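Local atomic coordinates of group II chitinase (PDB entry 6JAV), a protein that probably hydrolyses internal links of chitin as a family 18 endochitinase, the chain here being one catalytic domain of a much longer insect protein. Residues R64-V69 / Y118-L123; I31-C36 / K73-K78; V10-N15 / D124-Y129; M248-Q253 / D349-R354. All coordinates share one frame; numbering follows the deposited sequence.

Interaction 1: R64-V69 / Y118-L123; sequences RFYERV and YGFDGL
Tyr66 meets Tyr118 and Phe120 in a three-membered aromatic cluster on the outer layer of the TIM barrel. Tyr66 belongs to the short helix 65-70. Its two partners flank the turn between helix 101-118 and strand 122-126. The Tyr66 ring plays two different parts. Toward Tyr118 it offers an edge: CD2 comes over the Tyr118 face, 3.7 Å from CG, toward the rim of that ring. The planes stand 70° apart, a T-shaped pair with centroids 5.2 Å apart. Toward Phe120 the roles are reversed. Phe120 CZ and CE2 come up to one face of Tyr66, and CZ lies 3.8 Å from Tyr66 CD1. This second T-shaped pair has its planes at 79°. Tyr66 is thus edge to one neighbour and face to the other, which limits how its ring can turn. Its CG stands anti to its own carbonyl carbon (chi1 -77°), and this sends the ring off the helix toward the turn. Gly119, between the two partners in sequence, has positive phi and is the C-prime residue of a Schellman motif that ends helix 101-118, with Phe120 N bonded back to Leu115 O. The cluster reaches further: Tyr41 makes an edge-to-face pair with Tyr66, while Phe114 and Tyr61 meet the Tyr118 ring. Glu67 joins at the partly exposed margin. Its chain bends at chi2, and the carboxylate stands almost upright to the Tyr118 ring plane. Glu67 OE2 lies at the ring edge, 4.0 Å from Tyr118 CD1.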
# COMPACT_ATOMS: atom_id res chain seq x y z
N ARG A 64 -17.09 -9.80 -13.97
CA ARG A 64 -16.98 -8.43 -14.47
C ARG A 64 -16.39 -7.47 -13.44
O ARG A 64 -16.71 -6.27 -13.46
CB ARG A 64 -18.32 -7.93 -15.02
CG ARG A 64 -18.85 -8.86 -16.14
CD ARG A 64 -19.41 -8.08 -17.29
NE ARG A 64 -20.02 -6.87 -16.77
CZ ARG A 64 -19.74 -5.64 -17.18
NH1 ARG A 64 -18.92 -5.43 -18.19
NH2 ARG A 64 -20.35 -4.61 -16.61
N PHE A 65 -15.48 -7.95 -12.57
CA PHE A 65 -14.92 -7.03 -11.56
C PHE A 65 -14.11 -5.90 -12.20
O PHE A 65 -14.18 -4.77 -11.71
CB PHE A 65 -14.04 -7.77 -10.55
CG PHE A 65 -14.78 -8.34 -9.36
CD1 PHE A 65 -16.07 -8.83 -9.48
CD2 PHE A 65 -14.16 -8.42 -8.11
CE1 PHE A 65 -16.74 -9.37 -8.36
CE2 PHE A 65 -14.81 -8.95 -7.01
CZ PHE A 65 -16.11 -9.43 -7.13
N TYR A 66 -13.34 -6.17 -13.27
CA TYR A 66 -12.64 -5.05 -13.90
C TYR A 66 -13.63 -3.96 -14.32
O TYR A 66 -13.46 -2.77 -14.00
CB TYR A 66 -11.86 -5.50 -15.13
CG TYR A 66 -10.54 -6.21 -14.94
CD1 TYR A 66 -9.93 -6.36 -13.69
CD2 TYR A 66 -9.90 -6.71 -16.06
CE1 TYR A 66 -8.68 -7.02 -13.58
CE2 TYR A 66 -8.68 -7.35 -15.95
CZ TYR A 66 -8.08 -7.50 -14.71
OH TYR A 66 -6.86 -8.16 -14.64
N GLU A 67 -14.69 -4.35 -15.05
CA GLU A 67 -15.68 -3.38 -15.48
C GLU A 67 -16.35 -2.68 -14.31
O GLU A 67 -16.63 -1.47 -14.38
CB GLU A 67 -16.73 -4.05 -16.36
CG GLU A 67 -16.14 -4.60 -17.62
CD GLU A 67 -15.56 -5.91 -17.44
OE1 GLU A 67 -15.32 -6.27 -16.28
OE2 GLU A 67 -15.25 -6.65 -18.41
N ARG A 68 -16.63 -3.42 -13.23
CA ARG A 68 -17.36 -2.85 -12.12
C ARG A 68 -16.50 -1.90 -11.29
O ARG A 68 -17.06 -1.12 -10.52
CB ARG A 68 -17.93 -3.98 -11.26
CG ARG A 68 -19.14 -4.67 -11.95
CD ARG A 68 -19.30 -6.06 -11.41
NE ARG A 68 -19.68 -6.04 -10.00
CZ ARG A 68 -19.85 -7.14 -9.27
NH1 ARG A 68 -19.68 -8.35 -9.80
NH2 ARG A 68 -20.22 -7.02 -8.00
N VAL A 69 -15.16 -1.98 -11.35
CA VAL A 69 -14.34 -0.96 -10.71
C VAL A 69 -14.07 0.21 -11.67
O VAL A 69 -14.08 1.39 -11.25
CB VAL A 69 -13.06 -1.61 -10.17
CG1 VAL A 69 -12.14 -0.57 -9.51
CG2 VAL A 69 -13.43 -2.66 -9.12
N TYR A 118 -10.09 -2.98 -21.27
CA TYR A 118 -10.96 -2.94 -20.10
C TYR A 118 -11.28 -1.53 -19.63
O TYR A 118 -12.02 -1.39 -18.65
CB TYR A 118 -10.37 -3.79 -18.97
CG TYR A 118 -10.28 -5.21 -19.42
CD1 TYR A 118 -11.43 -5.99 -19.57
CD2 TYR A 118 -9.06 -5.78 -19.77
CE1 TYR A 118 -11.35 -7.30 -20.01
CE2 TYR A 118 -8.98 -7.10 -20.23
CZ TYR A 118 -10.14 -7.84 -20.35
OH TYR A 118 -10.10 -9.14 -20.79
N GLY A 119 -10.75 -0.50 -20.28
CA GLY A 119 -11.10 0.87 -19.93
C GLY A 119 -10.32 1.47 -18.79
O GLY A 119 -10.75 2.49 -18.23
N PHE A 120 -9.19 0.89 -18.41
CA PHE A 120 -8.41 1.47 -17.32
C PHE A 120 -7.74 2.76 -17.77
O PHE A 120 -7.37 2.93 -18.94
CB PHE A 120 -7.34 0.48 -16.86
CG PHE A 120 -7.87 -0.67 -16.04
CD1 PHE A 120 -8.23 -0.48 -14.71
CD2 PHE A 120 -8.02 -1.95 -16.60
CE1 PHE A 120 -8.72 -1.53 -13.94
CE2 PHE A 120 -8.52 -3.01 -15.83
CZ PHE A 120 -8.87 -2.79 -14.50
N ASP A 121 -7.57 3.68 -16.81
CA ASP A 121 -6.93 4.97 -17.05
C ASP A 121 -5.42 4.91 -16.93
O ASP A 121 -4.76 5.90 -17.25
CB ASP A 121 -7.41 6.00 -16.02
CG ASP A 121 -8.82 6.42 -16.23
OD1 ASP A 121 -9.18 6.77 -17.40
OD2 ASP A 121 -9.58 6.43 -15.24
N GLY A 122 -4.85 3.81 -16.46
CA GLY A 122 -3.41 3.76 -16.29
C GLY A 122 -2.98 2.42 -15.70
O GLY A 122 -3.81 1.55 -15.40
N LEU A 123 -1.66 2.29 -15.55
CA LEU A 123 -1.00 1.12 -15.02
C LEU A 123 -0.23 1.54 -13.77
O LEU A 123 0.42 2.59 -13.78
CB LEU A 123 0.00 0.59 -16.05
CG LEU A 123 0.77 -0.68 -15.65
CD1 LEU A 123 -0.14 -1.86 -15.47
CD2 LEU A 123 1.82 -1.00 -16.75

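Interaction 2: I31-C36 / K73-K78; sequences IDPSLC and KRYGIK
Ile77 and Tyr75 together receive Pro33, and the contact is made by packing, of carbon on carbon and of the Ile77 chain on two backbone oxygens. Ile77 branches at CB. CG1 is anti to the carbonyl carbon (chi1 -66°), which directs this branch at segment 31-36. CG1 itself meets a backbone oxygen, lying 3.6 Å from Cys36 O. Beyond it the chain runs on nearly extended, and the tip CD1 reaches the proline. CD1 lies 3.6 Å from Pro33 O and 3.8 Å from Pro33 CB, so it touches both backbone and ring of one residue. The other face of the contact belongs to Tyr75. Pro33 CB sits over the middle of the tyrosine ring, 3.7 Å from its centroid and only 11° off the normal. This is a CH-pi contact made squarely on the face. Pro33 CG lies further along the same face, 3.7 Å from Tyr75 CE1. Tyr75 is an exposed residue, and Pro33 packs over one face of its ring. What presents the proline is a type I turn from Asp32 to Leu35, reinforced by an Asx turn. Asp32 OD1 accepts from Ser34 N at 3.0 Å and from Ser34 OG at 2.8 Å, both from the same face of the carboxylate. Just after the turn, Cys36 is held by its disulfide to Cys11, and the Ile77 side chain also rests on Ile39. The two segments are the loops leading into parallel strands 38-46 and 78-84, so this is loop packing at the N-terminal end of a TIM barrel.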
# COMPACT_ATOMS: atom_id res chain seq x y z
N ILE A 31 -17.28 0.31 -2.90
CA ILE A 31 -16.40 1.47 -2.98
C ILE A 31 -17.22 2.73 -2.79
O ILE A 31 -18.27 2.92 -3.43
CB ILE A 31 -15.66 1.49 -4.33
CG1 ILE A 31 -14.74 0.28 -4.48
CG2 ILE A 31 -14.87 2.79 -4.49
CD1 ILE A 31 -14.20 0.15 -5.91
N ASP A 32 -16.77 3.60 -1.89
CA ASP A 32 -17.40 4.89 -1.66
C ASP A 32 -16.71 5.93 -2.52
O ASP A 32 -15.56 6.30 -2.23
CB ASP A 32 -17.28 5.27 -0.19
CG ASP A 32 -18.03 6.54 0.15
OD1 ASP A 32 -18.28 7.40 -0.74
OD2 ASP A 32 -18.38 6.68 1.35
N PRO A 33 -17.36 6.44 -3.58
CA PRO A 33 -16.68 7.35 -4.52
C PRO A 33 -16.41 8.73 -3.96
O PRO A 33 -15.72 9.52 -4.63
CB PRO A 33 -17.65 7.41 -5.71
CG PRO A 33 -19.00 7.17 -5.11
CD PRO A 33 -18.75 6.17 -3.96
N SER A 34 -16.91 9.08 -2.78
CA SER A 34 -16.53 10.36 -2.20
C SER A 34 -15.20 10.31 -1.47
O SER A 34 -14.73 11.36 -1.00
CB SER A 34 -17.62 10.86 -1.25
OG SER A 34 -17.68 10.06 -0.11
N LEU A 35 -14.57 9.14 -1.36
CA LEU A 35 -13.41 8.99 -0.49
C LEU A 35 -12.10 8.80 -1.24
O LEU A 35 -11.06 8.64 -0.60
CB LEU A 35 -13.62 7.81 0.46
CG LEU A 35 -14.82 7.98 1.41
CD1 LEU A 35 -14.95 6.76 2.32
CD2 LEU A 35 -14.66 9.24 2.21
N CYS A 36 -12.10 8.79 -2.57
CA CYS A 36 -10.87 8.53 -3.32
C CYS A 36 -10.84 9.45 -4.53
O CYS A 36 -11.87 9.74 -5.12
CB CYS A 36 -10.88 7.10 -3.86
SG CYS A 36 -11.16 5.81 -2.62
N LYS A 73 -14.90 5.62 -12.95
CA LYS A 73 -14.54 6.77 -13.79
C LYS A 73 -15.72 7.72 -13.97
O LYS A 73 -15.52 8.92 -14.21
CB LYS A 73 -14.05 6.31 -15.17
CG LYS A 73 -12.79 5.43 -15.16
CD LYS A 73 -12.23 5.22 -16.58
CE LYS A 73 -13.25 4.73 -17.56
NZ LYS A 73 -12.62 4.33 -18.88
N ARG A 74 -16.94 7.22 -13.83
CA ARG A 74 -18.11 8.08 -14.04
C ARG A 74 -18.20 9.18 -12.99
O ARG A 74 -18.90 10.18 -13.21
CB ARG A 74 -19.37 7.23 -14.06
CG ARG A 74 -20.52 7.98 -14.71
CD ARG A 74 -21.58 7.05 -15.18
NE ARG A 74 -22.76 7.79 -15.60
CZ ARG A 74 -22.96 8.22 -16.84
NH1 ARG A 74 -22.05 7.98 -17.79
NH2 ARG A 74 -24.08 8.87 -17.11
N TYR A 75 -17.53 9.02 -11.86
CA TYR A 75 -17.47 10.05 -10.82
C TYR A 75 -16.28 10.99 -10.99
O TYR A 75 -16.13 11.91 -10.17
CB TYR A 75 -17.38 9.39 -9.44
CG TYR A 75 -18.55 8.54 -9.10
CD1 TYR A 75 -19.67 9.09 -8.47
CD2 TYR A 75 -18.57 7.18 -9.40
CE1 TYR A 75 -20.78 8.32 -8.15
CE2 TYR A 75 -19.67 6.41 -9.08
CZ TYR A 75 -20.76 6.98 -8.48
OH TYR A 75 -21.83 6.19 -8.17
N GLY A 76 -15.45 10.82 -12.02
CA GLY A 76 -14.25 11.61 -12.17
C GLY A 76 -13.03 10.99 -11.51
O GLY A 76 -11.94 11.61 -11.54
N ILE A 77 -13.17 9.81 -10.95
CA ILE A 77 -12.06 9.10 -10.33
C ILE A 77 -11.23 8.46 -11.44
O ILE A 77 -11.78 7.99 -12.43
CB ILE A 77 -12.63 8.03 -9.39
CG1 ILE A 77 -13.36 8.74 -8.24
CG2 ILE A 77 -11.50 7.11 -8.84
CD1 ILE A 77 -14.24 7.81 -7.40
N LYS A 78 -9.90 8.46 -11.28
CA LYS A 78 -9.03 7.76 -12.23
C LYS A 78 -8.82 6.34 -11.72
O LYS A 78 -8.52 6.15 -10.54
CB LYS A 78 -7.67 8.46 -12.33
CG LYS A 78 -7.80 9.92 -12.86
CD LYS A 78 -8.30 9.86 -14.29
CE LYS A 78 -8.48 11.22 -14.91
NZ LYS A 78 -9.21 11.06 -16.20

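Interaction 3: V10-N15 / D124-Y129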
# COMPACT_ATOMS: atom_id res chain seq x y z
N VAL A 10 -5.20 8.08 -3.06
CA VAL A 10 -5.10 6.90 -3.91
C VAL A 10 -5.53 5.69 -3.08
O VAL A 10 -4.91 5.37 -2.06
CB VAL A 10 -3.66 6.72 -4.43
CG1 VAL A 10 -3.54 5.47 -5.28
CG2 VAL A 10 -3.20 7.95 -5.25
N CYS A 11 -6.61 5.04 -3.49
CA CYS A 11 -7.20 3.93 -2.73
C CYS A 11 -6.94 2.63 -3.46
O CYS A 11 -7.34 2.48 -4.62
CB CYS A 11 -8.71 4.09 -2.65
SG CYS A 11 -9.27 5.57 -1.77
N TYR A 12 -6.32 1.66 -2.78
CA TYR A 12 -6.18 0.33 -3.35
C TYR A 12 -7.44 -0.51 -3.10
O TYR A 12 -7.95 -0.57 -1.98
CB TYR A 12 -4.93 -0.40 -2.83
CG TYR A 12 -3.66 0.03 -3.54
CD1 TYR A 12 -2.94 1.15 -3.09
CD2 TYR A 12 -3.21 -0.64 -4.67
CE1 TYR A 12 -1.80 1.60 -3.78
CE2 TYR A 12 -2.07 -0.21 -5.35
CZ TYR A 12 -1.40 0.91 -4.89
OH TYR A 12 -0.25 1.34 -5.55
N TYR A 13 -7.91 -1.14 -4.17
CA TYR A 13 -8.98 -2.12 -4.17
C TYR A 13 -8.32 -3.49 -4.34
O TYR A 13 -7.33 -3.62 -5.07
CB TYR A 13 -9.91 -1.81 -5.37
CG TYR A 13 -10.89 -2.93 -5.61
CD1 TYR A 13 -12.08 -3.00 -4.89
CD2 TYR A 13 -10.58 -3.97 -6.47
CE1 TYR A 13 -12.95 -4.10 -5.07
CE2 TYR A 13 -11.43 -5.03 -6.65
CZ TYR A 13 -12.59 -5.09 -5.94
OH TYR A 13 -13.41 -6.19 -6.13
N THR A 14 -8.85 -4.52 -3.68
CA THR A 14 -8.29 -5.86 -3.78
C THR A 14 -9.36 -6.85 -4.23
O THR A 14 -10.46 -6.90 -3.64
CB THR A 14 -7.59 -6.33 -2.47
OG1 THR A 14 -8.53 -6.48 -1.39
CG2 THR A 14 -6.52 -5.32 -2.04
N ASN A 15 -9.08 -7.60 -5.29
CA ASN A 15 -10.11 -8.53 -5.77
C ASN A 15 -10.36 -9.67 -4.79
O ASN A 15 -11.50 -10.18 -4.71
CB ASN A 15 -9.87 -8.98 -7.22
CG ASN A 15 -8.58 -9.75 -7.41
OD1 ASN A 15 -7.85 -10.03 -6.47
ND2 ASN A 15 -8.31 -10.14 -8.67
N ASP A 124 -0.31 0.74 -12.71
CA ASP A 124 0.49 0.94 -11.51
C ASP A 124 1.42 -0.26 -11.38
O ASP A 124 0.96 -1.41 -11.43
CB ASP A 124 -0.48 0.99 -10.31
CG ASP A 124 0.20 1.32 -8.99
OD1 ASP A 124 0.85 2.39 -8.86
OD2 ASP A 124 0.05 0.53 -8.05
N LEU A 125 2.71 -0.02 -11.24
CA LEU A 125 3.70 -1.09 -11.14
C LEU A 125 3.96 -1.39 -9.67
O LEU A 125 4.33 -0.49 -8.91
CB LEU A 125 5.01 -0.64 -11.80
CG LEU A 125 4.86 -0.35 -13.28
CD1 LEU A 125 6.12 0.35 -13.79
CD2 LEU A 125 4.65 -1.67 -14.01
N ASP A 126 3.81 -2.66 -9.28
CA ASP A 126 3.90 -3.07 -7.88
C ASP A 126 4.85 -4.26 -7.72
O ASP A 126 4.55 -5.23 -7.02
CB ASP A 126 2.53 -3.45 -7.30
CG ASP A 126 1.58 -2.27 -7.21
OD1 ASP A 126 1.33 -1.64 -8.25
OD2 ASP A 126 1.06 -1.97 -6.11
N TRP A 127 6.01 -4.21 -8.38
CA TRP A 127 7.01 -5.26 -8.21
C TRP A 127 7.70 -5.04 -6.86
O TRP A 127 8.28 -3.97 -6.62
CB TRP A 127 8.03 -5.16 -9.35
CG TRP A 127 9.18 -6.15 -9.26
CD1 TRP A 127 9.28 -7.27 -8.49
CD2 TRP A 127 10.38 -6.09 -10.04
NE1 TRP A 127 10.51 -7.91 -8.72
CE2 TRP A 127 11.19 -7.19 -9.66
CE3 TRP A 127 10.85 -5.19 -11.00
CZ2 TRP A 127 12.46 -7.41 -10.23
CZ3 TRP A 127 12.09 -5.42 -11.58
CH2 TRP A 127 12.88 -6.52 -11.18
N GLU A 128 7.67 -6.05 -5.98
CA GLU A 128 8.24 -5.94 -4.63
C GLU A 128 9.42 -6.90 -4.50
O GLU A 128 9.26 -8.02 -4.02
CB GLU A 128 7.13 -6.21 -3.57
CG GLU A 128 5.96 -5.21 -3.73
CD GLU A 128 4.90 -5.27 -2.64
OE1 GLU A 128 5.07 -5.98 -1.65
OE2 GLU A 128 3.89 -4.54 -2.79
N TYR A 129 10.63 -6.49 -4.91
CA TYR A 129 11.05 -5.17 -5.39
C TYR A 129 12.18 -5.44 -6.40
O TYR A 129 12.78 -6.52 -6.36
CB TYR A 129 11.65 -4.34 -4.23
CG TYR A 129 10.62 -4.02 -3.18
CD1 TYR A 129 9.69 -2.99 -3.39
CD2 TYR A 129 10.51 -4.79 -2.05
CE1 TYR A 129 8.71 -2.72 -2.48
CE2 TYR A 129 9.52 -4.52 -1.10
CZ TYR A 129 8.65 -3.46 -1.33
OH TYR A 129 7.65 -3.15 -0.43
O HOH W 1 -0.23 3.87 -6.82
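Two partners grip Tyr12 OH. It donates to Asp124 OD2 at 2.6 Å and accepts from a water at 2.8 Å. The same water donates to Asp124 OD1 at 2.7 Å, so phenol, carboxylate and water close a small ring of bonds. The phenol reaches OD2 on its syn side, 30° out of the carboxylate plane, while OD2 lies near the plane of the tyrosine ring, at its edge. Ring and carboxylate are turned 54° against each other. The two side chains come from opposite directions. Asp124 CG stands anti to its backbone N (chi1 -175°), which carries the carboxylate inward from strand 122-126. Its OD1 also bonds Ser167 OG, so both oxygens of Asp124 are engaged. Asp126 lies beside the pair, but its side chain takes two conformations, so its approach to Tyr12 is doubtful. Val40, Met344 and Trp346 line the way round Tyr12. Strands 8-14 and 122-126 are not neighbours, so the contact spans the inside of the barrel. Further along, the Glu128-Tyr129 peptide is cis, and Glu128 CB lies over the Tyr129 ring. Asp124, Asp126 and Glu128, with Asp121 before them, spell the DxxDxDxE signature of family 18 chitinases, here within the core of a TIM barrel.

Interaction 4: M248-Q253 / D349-R354; sequences MPMYGQ and DLDDYR
Met250 and Leu350 make the tight part of this buried contact, backbone against side chain. Leu350 CB lies 3.3 Å from Met250 O and 3.9 Å from Met250 CB. The two carbonyl oxygens, Met250 O and Leu350 O, come within 3.2 Å; both are acceptors, so nothing binds them to each other. Asp351 N is shut in beneath Met250 CB at 3.8 Å and finds no polar partner in the model. Packing is looser at the two flanks. On one, the Met250 chain bends at chi2 and chi3, and its SD passes Asp351 CB at 4.2 Å. On the other, the Tyr251 and Leu350 side chains run side by side in the same direction, with Tyr251 CD1 4.0 Å from Leu350 CD1. The polar ends turn to other partners: Tyr251 OH bonds Asp199, and Asp351 OD2 takes His362 ND1 and Leu365 N. Asp349 pairs with Arg20, which, like Asp199, lines the inhibitor pocket. Met250 sits at the break in strand 244-257, where the loop after strand 342-346 packs on it. The side chain of Leu350 is about 6 Å from the bound inhibitor. This is consistent with a second layer behind the ligand cleft of a family 18 TIM barrel.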
# COMPACT_ATOMS: atom_id res chain seq x y z
N MET A 248 -0.68 4.85 3.95
CA MET A 248 -1.17 4.68 5.30
C MET A 248 -1.90 3.35 5.41
O MET A 248 -2.72 3.00 4.53
CB MET A 248 -2.06 5.87 5.68
CG MET A 248 -1.27 7.25 5.92
SD MET A 248 -2.43 8.59 5.91
CE MET A 248 -2.65 8.80 4.16
N PRO A 249 -1.59 2.54 6.43
CA PRO A 249 -2.19 1.20 6.57
C PRO A 249 -3.56 1.24 7.24
O PRO A 249 -3.74 1.88 8.28
CB PRO A 249 -1.18 0.45 7.45
CG PRO A 249 -0.62 1.54 8.35
CD PRO A 249 -0.60 2.83 7.50
N MET A 250 -4.51 0.53 6.64
CA MET A 250 -5.83 0.31 7.23
C MET A 250 -5.89 -1.00 8.00
O MET A 250 -6.96 -1.63 8.08
CB MET A 250 -6.90 0.29 6.12
CG MET A 250 -6.86 1.53 5.16
SD MET A 250 -7.48 3.07 5.84
CE MET A 250 -5.96 3.82 6.46
N TYR A 251 -4.74 -1.47 8.47
CA TYR A 251 -4.61 -2.76 9.12
C TYR A 251 -3.45 -2.68 10.11
O TYR A 251 -2.70 -1.69 10.15
CB TYR A 251 -4.31 -3.87 8.07
CG TYR A 251 -2.96 -3.65 7.41
CD1 TYR A 251 -2.84 -2.81 6.31
CD2 TYR A 251 -1.81 -4.27 7.92
CE1 TYR A 251 -1.59 -2.57 5.72
CE2 TYR A 251 -0.57 -4.02 7.37
CZ TYR A 251 -0.48 -3.17 6.26
OH TYR A 251 0.75 -2.93 5.67
N GLY A 252 -3.31 -3.74 10.89
CA GLY A 252 -2.21 -3.84 11.82
C GLY A 252 -1.40 -5.10 11.61
O GLY A 252 -1.84 -6.07 11.00
N GLN A 253 -0.16 -5.05 12.12
CA GLN A 253 0.69 -6.23 12.21
C GLN A 253 0.52 -6.83 13.60
O GLN A 253 0.61 -6.13 14.62
CB GLN A 253 2.16 -5.86 11.98
CG GLN A 253 2.46 -5.51 10.52
CD GLN A 253 2.58 -6.73 9.60
OE1 GLN A 253 2.75 -7.87 10.05
NE2 GLN A 253 2.51 -6.49 8.29
N ASP A 349 -10.87 -2.34 1.69
CA ASP A 349 -11.64 -3.40 2.33
C ASP A 349 -11.16 -3.70 3.74
O ASP A 349 -11.72 -4.60 4.37
CB ASP A 349 -11.49 -4.67 1.50
CG ASP A 349 -10.04 -4.98 1.19
OD1 ASP A 349 -9.52 -4.45 0.17
OD2 ASP A 349 -9.38 -5.69 1.97
N LEU A 350 -10.18 -2.96 4.26
CA LEU A 350 -9.66 -3.23 5.59
C LEU A 350 -10.09 -2.21 6.62
O LEU A 350 -10.03 -2.51 7.82
CB LEU A 350 -8.12 -3.35 5.56
CG LEU A 350 -7.59 -4.42 4.58
CD1 LEU A 350 -6.06 -4.29 4.39
CD2 LEU A 350 -7.93 -5.84 5.06
N ASP A 351 -10.47 -1.00 6.21
CA ASP A 351 -11.09 -0.02 7.10
C ASP A 351 -12.46 -0.54 7.53
O ASP A 351 -12.97 -1.52 6.98
CB ASP A 351 -11.21 1.31 6.32
CG ASP A 351 -11.52 2.53 7.18
OD1 ASP A 351 -11.53 2.49 8.44
OD2 ASP A 351 -11.77 3.57 6.53
N ASP A 352 -13.07 0.09 8.53
CA ASP A 352 -14.38 -0.35 9.03
C ASP A 352 -15.50 0.23 8.16
O ASP A 352 -16.28 1.10 8.57
CB ASP A 352 -14.52 0.05 10.50
CG ASP A 352 -15.78 -0.52 11.13
OD1 ASP A 352 -16.38 -1.47 10.57
OD2 ASP A 352 -16.19 0.01 12.20
N TYR A 353 -15.58 -0.28 6.93
CA TYR A 353 -16.56 0.23 5.96
C TYR A 353 -18.00 -0.11 6.34
O TYR A 353 -18.92 0.54 5.84
CB TYR A 353 -16.25 -0.23 4.51
CG TYR A 353 -16.18 -1.74 4.36
CD1 TYR A 353 -15.02 -2.42 4.68
CD2 TYR A 353 -17.27 -2.48 3.89
CE1 TYR A 353 -14.93 -3.78 4.59
CE2 TYR A 353 -17.19 -3.88 3.78
CZ TYR A 353 -16.03 -4.51 4.15
OH TYR A 353 -15.84 -5.89 4.06
N ARG A 354 -18.21 -1.10 7.22
CA ARG A 354 -19.56 -1.48 7.64
C ARG A 354 -19.97 -0.84 8.96
O ARG A 354 -21.10 -1.08 9.42
CB ARG A 354 -19.67 -3.00 7.75
CG ARG A 354 -19.47 -3.66 6.41
CD ARG A 354 -19.90 -5.06 6.48
NE ARG A 354 -19.65 -5.79 5.25
CZ ARG A 354 -20.47 -5.82 4.21
NH1 ARG A 354 -21.62 -5.14 4.25
NH2 ARG A 354 -20.15 -6.53 3.14

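From the N terminus, V10-N15 waits for D124-Y129, so interaction 3 closes the longest early loop, from the first barrel strand to strand 122-126. Interactions 1 and 2 nest inside it. They cross: R64-V69 opens interaction 1 before K73-K78 closes interaction 2, and Y118-L123 closes interaction 1 afterwards. Interaction 2 joins the loops leading into strands 38-46 and 78-84; interaction 1 joins helix 65-70 to the turn before strand 122-126. Interaction 4 follows in series and joins strand 244-257 to the loop after strand 342-346. The Cys11-Cys36 disulfide links interactions 3 and 2. Lys73 NZ to Gly119 O probably links 2 and 1. A probable hydrogen bond between Thr14 OG1 and Asp349 OD1 ties 4 to 3.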